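Local coordinates for surface-associated protein CshB (Streptococcus gordonii, PDB 6YZG), which is a cell-wall-anchored surface adhesin whose non-repetitive domain 2, the part described here, probably takes part in binding host fibronectin, at residues E49-K52 with K53-G57. Numbering follows the deposited sequence.
Sequences EIYK and KRVAG
Tyr51 meets Val55 one turn further along a short helix because its CG stands anti to the backbone N (chi1 -179°), which swings the ring toward the C-terminal end, while Val55 CG1 lies anti to its own carbonyl carbon and reaches back. The methyl settles over one face of the ring, offset toward the rim at the hydroxyl end: Val55 CG1 is 3.7 Å from Tyr51 CZ and 4.1 Å from the ring centroid, a CH-pi contact. The ring is fixed at its far end as well, where Tyr51 OH is hydrogen-bonded with Thr63 and with the backbone N of Asp206. On the next side of the helix, Ile50 and Arg54 run alongside each other. Arg54, extended from CG to NE, carries its guanidinium past the isoleucine, and Ile50 CG2 touches one face of it, 3.8 Å from Arg54 NE. The solvent-exposed Glu49 and Lys53 make a looser pair of opposite charges, with Glu49 OE1 5.2 Å from Lys53 NZ, too far for a salt bridge. Beneath these side chains runs the i to i+4 ladder of an alpha helix: Lys53 N to Glu49 O 3.0 Å, Arg54 N to Ile50 O 3.1 Å and Val55 N to Tyr51 O 3.0 Å. Val55 N also makes a weak second bond to Lys52 O at 3.3 Å, and helical backbone angles are lost at Ala56. Helix 49-55 follows strand 33-41 in the CshA-type non-repetitive domain 2. Ile50 and Arg54 pack on Phe45 and on Val224 of strand 224-229, and Arg54 NH1 bonds to Lys209 O. At the dimer interface Arg54 NE forms a salt bridge with Asp285 of the second subunit, so one guanidinium ties this helix both to its own chain and to its partner.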
# COMPACT_ATOMS: atom_id res chain seq x y z
N GLU A 49 -9.62 26.51 -12.32
CA GLU A 49 -9.22 26.97 -13.68
C GLU A 49 -8.15 26.02 -14.23
O GLU A 49 -8.09 25.86 -15.39
CB GLU A 49 -8.69 28.40 -13.64
CG GLU A 49 -9.75 29.39 -13.26
CD GLU A 49 -10.64 29.94 -14.35
OE1 GLU A 49 -10.31 29.78 -15.52
OE2 GLU A 49 -11.63 30.60 -14.00
N ILE A 50 -7.33 25.43 -13.36
CA ILE A 50 -6.34 24.42 -13.79
C ILE A 50 -7.08 23.30 -14.56
O ILE A 50 -6.70 22.92 -15.65
CB ILE A 50 -5.52 23.87 -12.61
CG1 ILE A 50 -4.74 24.96 -11.86
CG2 ILE A 50 -4.65 22.75 -13.11
CD1 ILE A 50 -4.54 24.58 -10.43
N TYR A 51 -8.10 22.76 -13.91
CA TYR A 51 -8.87 21.65 -14.50
C TYR A 51 -9.64 22.14 -15.78
O TYR A 51 -9.62 21.41 -16.76
CB TYR A 51 -9.84 21.12 -13.44
CG TYR A 51 -10.67 19.97 -13.92
CD1 TYR A 51 -10.23 18.64 -13.86
CD2 TYR A 51 -11.93 20.22 -14.47
CE1 TYR A 51 -11.02 17.59 -14.26
CE2 TYR A 51 -12.72 19.16 -14.88
CZ TYR A 51 -12.28 17.86 -14.75
OH TYR A 51 -13.09 16.83 -15.23
N LYS A 52 -10.21 23.33 -15.67
CA LYS A 52 -10.92 23.96 -16.85
C LYS A 52 -9.99 23.91 -18.05
O LYS A 52 -10.39 23.42 -19.15
CB LYS A 52 -11.35 25.37 -16.51
CG LYS A 52 -12.01 26.07 -17.69
CD LYS A 52 -12.20 27.51 -17.47
CE LYS A 52 -13.13 28.09 -18.53
NZ LYS A 52 -13.13 29.57 -18.44
N LYS A 53 -8.74 24.33 -17.88
CA LYS A 53 -7.80 24.34 -19.02
C LYS A 53 -7.41 22.94 -19.49
O LYS A 53 -7.19 22.76 -20.65
CB LYS A 53 -6.61 25.25 -18.70
CG LYS A 53 -6.99 26.71 -18.50
CD LYS A 53 -5.91 27.61 -17.99
CE LYS A 53 -6.42 28.90 -17.39
NZ LYS A 53 -5.31 29.71 -16.82
N ARG A 54 -7.31 21.98 -18.58
CA ARG A 54 -6.96 20.62 -18.97
C ARG A 54 -8.09 19.98 -19.80
O ARG A 54 -7.76 19.17 -20.65
CB ARG A 54 -6.64 19.73 -17.76
CG ARG A 54 -5.40 20.22 -17.01
CD ARG A 54 -5.18 19.29 -15.86
NE ARG A 54 -3.95 19.60 -15.09
CZ ARG A 54 -3.55 18.89 -14.06
NH1 ARG A 54 -4.27 17.89 -13.58
NH2 ARG A 54 -2.47 19.25 -13.35
N VAL A 55 -9.35 20.30 -19.53
CA VAL A 55 -10.45 19.61 -20.28
C VAL A 55 -10.88 20.47 -21.49
O VAL A 55 -11.69 19.93 -22.28
CB VAL A 55 -11.67 19.26 -19.40
CG1 VAL A 55 -11.34 18.23 -18.36
CG2 VAL A 55 -12.31 20.47 -18.78
N ALA A 56 -10.41 21.69 -21.63
CA ALA A 56 -10.89 22.58 -22.73
C ALA A 56 -10.69 21.86 -24.06
O ALA A 56 -9.59 21.33 -24.33
CB ALA A 56 -10.10 23.85 -22.71
N GLY A 57 -11.75 21.89 -24.89
CA GLY A 57 -11.62 21.40 -26.27
C GLY A 57 -11.64 19.89 -26.36
O GLY A 57 -11.36 19.36 -27.46